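Threonine synthase (Brucella melitensis bv. 1, PDB 4F4F) probably catalyses the pyridoxal-phosphate-dependent conversion of O-phospho-L-homoserine and water into L-threonine and phosphate, the last step of threonine biosynthesis. Local coordinates at residues Thr140-Thr145 with Leu219-Val224; Ala152-Phe157 with Arg180-Ser185; Asp164-Phe169 with Asn189-Ser194; Phe169-Val174 with Ser194-Phe199. One frame throughout, in Å; residues are numbered along the deposited sequence.

Contact 1 (Thr140-Thr145 with Leu219-Val224); sequences TIVGAT and LSLSGV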
# COMPACT_ATOMS: atom_id res chain seq x y z
N THR A 140 -10.63 14.57 10.45
CA THR A 140 -11.75 13.77 10.02
C THR A 140 -11.24 13.03 8.76
O THR A 140 -11.01 13.65 7.73
CB THR A 140 -12.97 14.65 9.70
OG1 THR A 140 -13.34 15.41 10.87
CG2 THR A 140 -14.15 13.81 9.23
N ILE A 141 -10.99 11.73 8.90
CA ILE A 141 -10.51 10.89 7.78
C ILE A 141 -11.69 10.47 6.94
O ILE A 141 -12.67 9.94 7.48
CB ILE A 141 -9.78 9.62 8.27
CG1 ILE A 141 -8.70 9.98 9.33
CG2 ILE A 141 -9.21 8.84 7.07
CD1 ILE A 141 -7.50 10.72 8.79
N VAL A 142 -11.63 10.71 5.64
CA VAL A 142 -12.76 10.36 4.78
C VAL A 142 -12.25 9.60 3.55
O VAL A 142 -11.28 10.01 2.95
CB VAL A 142 -13.59 11.61 4.37
CG1 VAL A 142 -14.79 11.19 3.53
CG2 VAL A 142 -14.11 12.37 5.61
N GLY A 143 -12.84 8.45 3.24
CA GLY A 143 -12.51 7.73 2.02
C GLY A 143 -13.63 6.88 1.48
O GLY A 143 -14.65 6.67 2.15
N ALA A 144 -13.45 6.42 0.24
CA ALA A 144 -14.40 5.54 -0.42
C ALA A 144 -13.68 4.23 -0.71
O ALA A 144 -12.46 4.24 -0.95
CB ALA A 144 -14.88 6.16 -1.72
N THR A 145 -14.38 3.11 -0.65
CA THR A 145 -13.76 1.80 -0.91
C THR A 145 -14.75 0.89 -1.61
O THR A 145 -15.97 1.06 -1.46
CB THR A 145 -13.34 1.12 0.41
OG1 THR A 145 -12.65 -0.11 0.12
CG2 THR A 145 -14.59 0.80 1.30
N LEU A 219 -13.97 20.71 9.22
CA LEU A 219 -13.94 19.33 9.71
C LEU A 219 -12.52 18.80 9.75
O LEU A 219 -12.34 17.67 10.14
CB LEU A 219 -14.81 18.40 8.85
CG LEU A 219 -16.30 18.22 9.22
CD1 LEU A 219 -16.44 17.50 10.56
CD2 LEU A 219 -17.07 19.53 9.27
N SER A 220 -11.52 19.60 9.35
CA SER A 220 -10.12 19.15 9.24
C SER A 220 -10.02 17.84 8.42
O SER A 220 -9.38 16.85 8.83
CB SER A 220 -9.49 19.00 10.62
OG SER A 220 -9.50 20.23 11.33
N LEU A 221 -10.66 17.84 7.25
CA LEU A 221 -10.76 16.63 6.43
C LEU A 221 -9.38 16.14 5.96
O LEU A 221 -8.55 16.94 5.58
CB LEU A 221 -11.62 16.88 5.20
CG LEU A 221 -12.75 15.89 4.97
CD1 LEU A 221 -13.82 16.09 6.05
CD2 LEU A 221 -13.30 16.10 3.57
N SER A 222 -9.17 14.83 6.00
CA SER A 222 -7.96 14.20 5.48
C SER A 222 -8.33 12.87 4.79
O SER A 222 -9.31 12.22 5.17
CB SER A 222 -6.97 13.97 6.60
OG SER A 222 -5.71 13.60 6.08
N GLY A 223 -7.57 12.52 3.75
CA GLY A 223 -7.94 11.45 2.84
C GLY A 223 -7.33 10.10 3.15
O GLY A 223 -6.44 9.97 3.99
N VAL A 224 -7.84 9.07 2.49
CA VAL A 224 -7.31 7.73 2.58
C VAL A 224 -6.77 7.47 1.21
O VAL A 224 -7.54 7.29 0.27
CB VAL A 224 -8.41 6.69 2.88
CG1 VAL A 224 -7.84 5.28 2.82
CG2 VAL A 224 -9.00 6.94 4.25
O HOH W 1 -9.96 9.81 0.66
O HOH W 2 -9.13 5.23 -0.64

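Contact 2 (Ala152-Phe157 with Arg180-Ser185); sequences AAIEAF and RQMTSS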
# COMPACT_ATOMS: atom_id res chain seq x y z
N ALA A 152 -8.91 -2.02 6.04
CA ALA A 152 -7.57 -1.72 6.51
C ALA A 152 -7.52 -0.38 7.19
O ALA A 152 -6.92 -0.24 8.23
CB ALA A 152 -6.58 -1.75 5.35
N ALA A 153 -8.20 0.60 6.61
CA ALA A 153 -8.21 1.96 7.18
C ALA A 153 -8.94 1.99 8.53
O ALA A 153 -8.45 2.59 9.50
CB ALA A 153 -8.86 2.97 6.21
N ILE A 154 -10.11 1.36 8.58
CA ILE A 154 -10.92 1.34 9.80
C ILE A 154 -10.25 0.59 10.95
O ILE A 154 -10.30 1.02 12.12
CB ILE A 154 -12.30 0.77 9.48
CG1 ILE A 154 -13.18 1.89 8.93
CG2 ILE A 154 -12.94 0.12 10.71
CD1 ILE A 154 -14.44 1.37 8.26
N GLU A 155 -9.58 -0.52 10.63
CA GLU A 155 -8.82 -1.23 11.66
C GLU A 155 -7.58 -0.49 12.17
O GLU A 155 -7.12 -0.77 13.27
CB GLU A 155 -8.44 -2.65 11.21
CG GLU A 155 -9.57 -3.64 11.39
CD GLU A 155 -9.90 -3.91 12.86
OE1 GLU A 155 -9.00 -4.05 13.70
OE2 GLU A 155 -11.07 -3.99 13.18
N ALA A 156 -7.05 0.42 11.36
CA ALA A 156 -5.89 1.23 11.75
C ALA A 156 -6.31 2.47 12.56
O ALA A 156 -5.70 2.78 13.57
CB ALA A 156 -5.10 1.66 10.51
N PHE A 157 -7.40 3.13 12.13
CA PHE A 157 -7.81 4.40 12.75
C PHE A 157 -8.82 4.23 13.87
O PHE A 157 -8.97 5.13 14.69
CB PHE A 157 -8.35 5.37 11.70
CG PHE A 157 -7.27 6.03 10.90
CD1 PHE A 157 -6.62 7.15 11.38
CD2 PHE A 157 -6.92 5.55 9.65
CE1 PHE A 157 -5.64 7.79 10.64
CE2 PHE A 157 -5.95 6.19 8.90
CZ PHE A 157 -5.32 7.31 9.39
N ARG A 180 -17.92 -6.93 6.74
CA ARG A 180 -17.89 -7.17 8.17
C ARG A 180 -16.66 -6.54 8.81
O ARG A 180 -16.76 -6.00 9.90
CB ARG A 180 -17.95 -8.65 8.46
CG ARG A 180 -19.30 -9.25 8.12
CD ARG A 180 -19.49 -10.60 8.76
NE ARG A 180 -20.56 -10.56 9.76
CZ ARG A 180 -21.86 -10.72 9.50
NH1 ARG A 180 -22.75 -10.65 10.49
NH2 ARG A 180 -22.29 -10.95 8.26
N GLN A 181 -15.52 -6.56 8.13
CA GLN A 181 -14.33 -5.91 8.66
C GLN A 181 -14.49 -4.39 8.79
O GLN A 181 -13.89 -3.77 9.67
CB GLN A 181 -13.08 -6.30 7.84
CG GLN A 181 -12.73 -7.78 8.05
CD GLN A 181 -11.25 -8.10 8.08
OE1 GLN A 181 -10.62 -8.22 7.02
NE2 GLN A 181 -10.69 -8.33 9.31
N MET A 182 -15.29 -3.78 7.93
CA MET A 182 -15.53 -2.35 8.06
C MET A 182 -16.54 -2.02 9.15
O MET A 182 -16.45 -0.97 9.81
CB MET A 182 -16.03 -1.76 6.73
CG MET A 182 -14.95 -1.68 5.67
SD MET A 182 -15.55 -0.64 4.33
CE MET A 182 -16.54 -1.85 3.46
N THR A 183 -17.52 -2.91 9.35
CA THR A 183 -18.72 -2.53 10.09
C THR A 183 -18.82 -3.16 11.47
O THR A 183 -19.71 -2.82 12.21
CB THR A 183 -19.97 -2.91 9.29
OG1 THR A 183 -20.09 -4.35 9.27
CG2 THR A 183 -19.88 -2.34 7.85
N SER A 184 -17.93 -4.09 11.82
CA SER A 184 -17.99 -4.78 13.12
C SER A 184 -16.77 -4.54 14.01
O SER A 184 -16.48 -5.34 14.90
CB SER A 184 -18.17 -6.28 12.91
OG SER A 184 -16.96 -6.90 12.47
N SER A 185 -16.10 -3.41 13.82
CA SER A 185 -14.84 -3.12 14.52
C SER A 185 -15.10 -2.72 15.94
O SER A 185 -14.19 -2.75 16.79
CB SER A 185 -14.12 -1.98 13.84
OG SER A 185 -14.71 -0.75 14.20

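Contact 3 (Asp164-Phe169 with Asn189-Ser194); sequences DIFILF and NVHALS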
# COMPACT_ATOMS: atom_id res chain seq x y z
N ASP A 164 -11.51 10.75 13.59
CA ASP A 164 -12.77 10.05 13.36
C ASP A 164 -12.69 9.66 11.87
O ASP A 164 -12.23 10.47 11.03
CB ASP A 164 -13.98 10.95 13.63
CG ASP A 164 -14.06 11.38 15.09
OD1 ASP A 164 -14.36 10.53 15.94
OD2 ASP A 164 -13.78 12.56 15.41
N ILE A 165 -13.10 8.45 11.56
CA ILE A 165 -13.00 7.95 10.22
C ILE A 165 -14.36 7.58 9.64
O ILE A 165 -15.20 6.97 10.33
CB ILE A 165 -11.99 6.77 10.15
CG1 ILE A 165 -11.80 6.29 8.69
CG2 ILE A 165 -12.45 5.67 11.07
CD1 ILE A 165 -10.55 5.51 8.36
N PHE A 166 -14.58 8.03 8.41
CA PHE A 166 -15.80 7.79 7.67
C PHE A 166 -15.41 7.14 6.33
O PHE A 166 -14.66 7.72 5.54
CB PHE A 166 -16.57 9.11 7.41
CG PHE A 166 -16.88 9.88 8.66
CD1 PHE A 166 -15.86 10.55 9.34
CD2 PHE A 166 -18.16 9.92 9.18
CE1 PHE A 166 -16.15 11.23 10.52
CE2 PHE A 166 -18.44 10.60 10.34
CZ PHE A 166 -17.44 11.27 11.02
N ILE A 167 -15.90 5.92 6.12
CA ILE A 167 -15.67 5.20 4.88
C ILE A 167 -17.00 4.96 4.21
O ILE A 167 -17.95 4.38 4.81
CB ILE A 167 -14.99 3.87 5.15
CG1 ILE A 167 -13.58 4.06 5.76
CG2 ILE A 167 -14.98 3.04 3.85
CD1 ILE A 167 -12.55 4.78 4.88
N LEU A 168 -17.08 5.40 2.96
CA LEU A 168 -18.24 5.20 2.14
C LEU A 168 -17.99 3.98 1.24
O LEU A 168 -16.93 3.86 0.58
CB LEU A 168 -18.46 6.46 1.27
CG LEU A 168 -18.87 7.80 1.90
CD1 LEU A 168 -17.83 8.36 2.87
CD2 LEU A 168 -19.19 8.82 0.84
N PHE A 169 -18.98 3.08 1.20
CA PHE A 169 -18.94 1.90 0.35
C PHE A 169 -20.32 1.64 -0.24
O PHE A 169 -21.33 2.09 0.32
CB PHE A 169 -18.46 0.70 1.14
CG PHE A 169 -19.34 0.29 2.29
CD1 PHE A 169 -20.35 -0.62 2.10
CD2 PHE A 169 -19.10 0.77 3.57
CE1 PHE A 169 -21.15 -1.02 3.14
CE2 PHE A 169 -19.94 0.40 4.63
CZ PHE A 169 -20.94 -0.49 4.41
N ASN A 189 -15.20 5.82 17.12
CA ASN A 189 -14.77 6.84 16.17
C ASN A 189 -14.77 6.40 14.72
O ASN A 189 -14.16 7.07 13.88
CB ASN A 189 -13.37 7.38 16.54
CG ASN A 189 -12.26 6.39 16.25
OD1 ASN A 189 -12.43 5.19 16.50
ND2 ASN A 189 -11.12 6.88 15.69
N VAL A 190 -15.41 5.26 14.46
CA VAL A 190 -15.52 4.67 13.15
C VAL A 190 -16.97 4.78 12.68
O VAL A 190 -17.90 4.49 13.44
CB VAL A 190 -15.11 3.18 13.16
CG1 VAL A 190 -15.54 2.52 11.83
CG2 VAL A 190 -13.61 3.05 13.39
N HIS A 191 -17.13 5.22 11.44
CA HIS A 191 -18.44 5.40 10.80
C HIS A 191 -18.45 4.80 9.43
O HIS A 191 -17.83 5.30 8.51
CB HIS A 191 -18.79 6.88 10.77
CG HIS A 191 -18.72 7.53 12.14
ND1 HIS A 191 -19.78 7.63 12.95
CD2 HIS A 191 -17.64 8.07 12.83
CE1 HIS A 191 -19.41 8.21 14.11
NE2 HIS A 191 -18.10 8.48 14.03
N ALA A 192 -19.17 3.69 9.29
CA ALA A 192 -19.25 2.99 8.02
C ALA A 192 -20.54 3.45 7.37
O ALA A 192 -21.60 3.28 7.93
CB ALA A 192 -19.27 1.47 8.25
N LEU A 193 -20.42 4.03 6.18
CA LEU A 193 -21.51 4.65 5.48
C LEU A 193 -21.78 3.84 4.22
O LEU A 193 -20.97 3.84 3.32
CB LEU A 193 -21.14 6.11 5.11
CG LEU A 193 -20.85 7.07 6.27
CD1 LEU A 193 -20.64 8.51 5.82
CD2 LEU A 193 -21.95 6.98 7.33
N SER A 194 -22.91 3.15 4.20
CA SER A 194 -23.34 2.30 3.11
C SER A 194 -24.20 3.17 2.19
O SER A 194 -25.38 3.42 2.46
CB SER A 194 -24.12 1.10 3.70
OG SER A 194 -24.53 0.15 2.73
O HOH W 3 -16.96 10.05 16.06

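Contact 4 (Phe169-Val174 with Ser194-Phe199); sequences FPNGRV and SIEGNF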
# COMPACT_ATOMS: atom_id res chain seq x y z
N PHE A 169 -18.98 3.08 1.20
CA PHE A 169 -18.94 1.90 0.35
C PHE A 169 -20.32 1.64 -0.24
O PHE A 169 -21.33 2.09 0.32
CB PHE A 169 -18.46 0.70 1.14
CG PHE A 169 -19.34 0.29 2.29
CD1 PHE A 169 -20.35 -0.62 2.10
CD2 PHE A 169 -19.10 0.77 3.57
CE1 PHE A 169 -21.15 -1.02 3.14
CE2 PHE A 169 -19.94 0.40 4.63
CZ PHE A 169 -20.94 -0.49 4.41
N PRO A 170 -20.38 0.92 -1.36
CA PRO A 170 -21.67 0.80 -2.05
C PRO A 170 -22.57 -0.22 -1.37
O PRO A 170 -22.17 -1.37 -1.14
CB PRO A 170 -21.29 0.35 -3.45
CG PRO A 170 -19.94 -0.28 -3.30
CD PRO A 170 -19.26 0.48 -2.21
N ASN A 171 -23.80 0.21 -1.07
CA ASN A 171 -24.75 -0.62 -0.38
C ASN A 171 -25.00 -1.92 -1.15
O ASN A 171 -25.23 -1.91 -2.35
CB ASN A 171 -26.06 0.17 -0.19
CG ASN A 171 -27.09 -0.61 0.58
OD1 ASN A 171 -28.09 -1.08 0.03
ND2 ASN A 171 -26.86 -0.75 1.85
N GLY A 172 -24.89 -3.04 -0.45
CA GLY A 172 -25.17 -4.35 -1.01
C GLY A 172 -24.17 -4.88 -2.01
O GLY A 172 -24.36 -5.98 -2.54
N ARG A 173 -23.10 -4.12 -2.27
CA ARG A 173 -22.16 -4.47 -3.31
C ARG A 173 -20.74 -4.81 -2.80
O ARG A 173 -19.86 -5.06 -3.60
CB ARG A 173 -22.14 -3.36 -4.37
CG ARG A 173 -23.13 -3.61 -5.49
CD ARG A 173 -22.79 -2.78 -6.73
NE ARG A 173 -23.47 -1.51 -6.61
CZ ARG A 173 -24.72 -1.27 -7.02
NH1 ARG A 173 -25.27 -0.07 -6.82
NH2 ARG A 173 -25.43 -2.21 -7.62
N VAL A 174 -20.56 -4.88 -1.49
CA VAL A 174 -19.30 -5.32 -0.90
C VAL A 174 -19.41 -6.81 -0.49
O VAL A 174 -20.46 -7.26 -0.02
CB VAL A 174 -18.92 -4.43 0.31
CG1 VAL A 174 -17.59 -4.86 0.95
CG2 VAL A 174 -18.83 -2.97 -0.17
N SER A 194 -22.91 3.15 4.20
CA SER A 194 -23.34 2.30 3.11
C SER A 194 -24.20 3.17 2.19
O SER A 194 -25.38 3.42 2.46
CB SER A 194 -24.12 1.10 3.70
OG SER A 194 -24.53 0.15 2.73
N ILE A 195 -23.59 3.63 1.09
CA ILE A 195 -24.23 4.57 0.16
C ILE A 195 -25.14 3.80 -0.81
O ILE A 195 -24.73 2.77 -1.38
CB ILE A 195 -23.16 5.38 -0.61
CG1 ILE A 195 -22.18 6.05 0.38
CG2 ILE A 195 -23.81 6.39 -1.60
CD1 ILE A 195 -22.85 6.96 1.41
N GLU A 196 -26.36 4.29 -1.01
CA GLU A 196 -27.28 3.73 -2.01
C GLU A 196 -26.83 4.26 -3.38
O GLU A 196 -27.41 5.19 -3.95
CB GLU A 196 -28.75 4.04 -1.64
CG GLU A 196 -29.09 3.55 -0.21
CD GLU A 196 -30.50 3.05 0.01
OE1 GLU A 196 -30.79 1.94 -0.46
OE2 GLU A 196 -31.36 3.74 0.65
N GLY A 197 -25.74 3.64 -3.85
CA GLY A 197 -25.07 3.96 -5.12
C GLY A 197 -23.88 3.01 -5.29
O GLY A 197 -23.64 2.13 -4.45
N ASN A 198 -23.15 3.15 -6.40
CA ASN A 198 -22.06 2.24 -6.70
C ASN A 198 -20.75 2.84 -6.23
O ASN A 198 -20.72 3.91 -5.61
CB ASN A 198 -22.03 1.89 -8.21
CG ASN A 198 -21.94 3.10 -9.09
OD1 ASN A 198 -21.35 4.12 -8.72
ND2 ASN A 198 -22.50 3.00 -10.27
N PHE A 199 -19.65 2.12 -6.44
CA PHE A 199 -18.33 2.56 -5.99
C PHE A 199 -17.96 3.91 -6.59
O PHE A 199 -17.43 4.78 -5.91
CB PHE A 199 -17.25 1.53 -6.32
CG PHE A 199 -15.85 1.97 -5.96
CD1 PHE A 199 -15.56 2.42 -4.68
CD2 PHE A 199 -14.83 1.94 -6.89
CE1 PHE A 199 -14.30 2.82 -4.33
CE2 PHE A 199 -13.53 2.33 -6.55
CZ PHE A 199 -13.27 2.79 -5.27
O HOH W 4 -29.63 0.09 -1.92
O HOH W 5 -25.61 0.11 -4.00
O HOH W 6 -24.30 -2.78 2.59

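Contact 1 (Thr140-Thr145 with Leu219-Val224)
Strand 140-144 and the short strand 221-223 run parallel but twisted, their N-to-C directions 44° apart, and the ladder is zipped at one end only. T140 N donates to S220 O and S222 N to T140 O, both from above the carbonyl plane, whereas V142 N meets S222 O at 2.8 Å almost along the C=O axis. Beyond this the strands part: a water accepts a hydrogen bond from V224 N and donates one to V142 O. At the zipped end T140, its hydroxyl beside the backbone N (chi1 -59°), sends OG1 to L219 O at 2.6 Å, in the carbonyl plane; S466 OG is a second partner. The preceding helix ends in a Schellman motif, with S220 at positive phi. On the face of T140 and V142, L221 CD1 lies 3.8 Å from V142 CG2. On the I141 face, I141 CG2 meets V224 CG2 at 3.4 Å, a tight methyl contact where the side chains cross at about a right angle. After the S220 turn, strand 221-223 forms the outermost strand here of a parallel alpha/beta sheet, as in fold-type II PLP enzymes, the class of threonine synthases.

Contact 2 (Ala152-Phe157 with Arg180-Ser185)
Helices 148-157 and 176-183 pack beside each other over one side of the parallel sheet of this alpha/beta domain; each is followed in the chain by a strand of that sheet, 163-170 and 190-196. The contact is small, with 222 Å² buried over both sides, and it rests mainly on I154. Its CB points toward the second helix, and its two branches divide the work. CG1 stands beside the backbone N (chi1 -84°) and the chain then extends (chi2 165°), carrying CD1 to 3.5 Å from M182 O and 3.8 Å from M182 CB. CG2, anti to the backbone N, reaches just past the end of the helix, 3.9 Å from S185 CB. I154 and M182 cross at about a right angle, and the thioether end of M182 leads away from I154 toward F169 and T145. On the next residue, E155 bends at chi2 (-67°) so that OE2 comes 3.7 Å from S185 CB, a contact with carbon. S185 OG itself turns to F187 N. Helix 176-183 ends here: R180 O accepts from T183 N, from S184 N and from S184 OG, the hydroxyl at 2.7 Å lying above the carbonyl plane. I154 also touches I167 and V190, so its side chain fills the angle between two neighbouring helices and the strands beneath, as in layered alpha/beta folds with parallel beta-alpha-beta crossovers.

Contact 3 (Asp164-Phe169 with Asn189-Ser194)
F166, on the first strand of the beta-alpha-beta unit 163-170, 176-183, 190-196, lies alongside H191 on the second. From CB, 4.4 Å from L193 CD1, CG is placed beside the backbone N (chi1 -56°), which swings the ring toward the neighbouring strand. CD2 then lies 3.5 Å from H191 CB, CE2 sits over H191 CG and CD2, and CZ is 3.7 Å from H191 CD2. The result is an offset stack, centroids 4.5 Å apart and planes at 9°. Helix 455-465 packs on this face: Y461 OH bonds H191 ND1, while a water links H191 NE2 to D164 OD1, which also pairs with R467. Below the rings the parallel register is regular, with five backbone bonds from I165 N to F169 N; four run nearly along their C=O axes, and L193 N approaches I167 O in the carbonyl plane. The opposite face carries I165 CG2 against V190 CG2 at 3.7 Å, beside helix 148-157. F169, its CG in the crowded position between backbone N and carbonyl carbon (chi1 63°), turns its ring edge to A192, CE2 to CB 3.8 Å, and takes S194 CA over one face, 4.0 Å from the centroid.

Contact 4 (Phe169-Val174 with Ser194-Phe199)
An asparagine side chain reaches back across the end of the ladder: N171 ND2 donates to S194 OG at 2.6 Å, with the N-H...O angle at 170° and the hydroxyl only 5° out of the amide plane. The site is the C-terminal end of two parallel strands of a beta-alpha-beta unit, 163-170 and 190-196. I195 N bonds F169 O nearly along the C=O axis, and N171 N reaches I195 O at 2.7 Å from above the carbonyl plane. The first strand then leaves through a type II turn, P170 to R173, with G172 at positive phi, closed by R173 N to P170 O. N171 CG is anti to the backbone N (chi1 -177°), which lays the amide alongside E196; a water donates to both N171 OD1 and E196 OE1. A second water donates to N171 O and G197 O, and a third accepts from G172 N and bonds S194 OG, so three waters bridge the two chains here. The second strand passes through an inverse gamma turn centred on E196 to N198, at the N-cap of helix 199-211; N198 OD1 accepts from D201 N. R173 runs beside N198, NE 4.0 Å from its CB, and P170 CB approaches G197 O at 3.1 Å.

In the fold
Contacts 1 and 3 are alternate pairings in one parallel sheet, joined by the pairing of strands 139-144 and 163-170, their centres about 9 Å apart: I141 N bonds D164 O and I141 O accepts from F166 N. Contact 4 carries the ladder of contact 3 to its C-terminal end, sharing F169 and S194. Contact 2 lies against this sheet, A153 CB meeting I165 CD1 at 3.7 Å, and M182 SD reaches T145 CG2 at 3.5 Å. None touches the cofactor: the side chains of V224 and Q181 are each about 11 Å from bound PLP, and that of V224 is about 8 Å from that of K117, the predicted attachment lysine, not attached here.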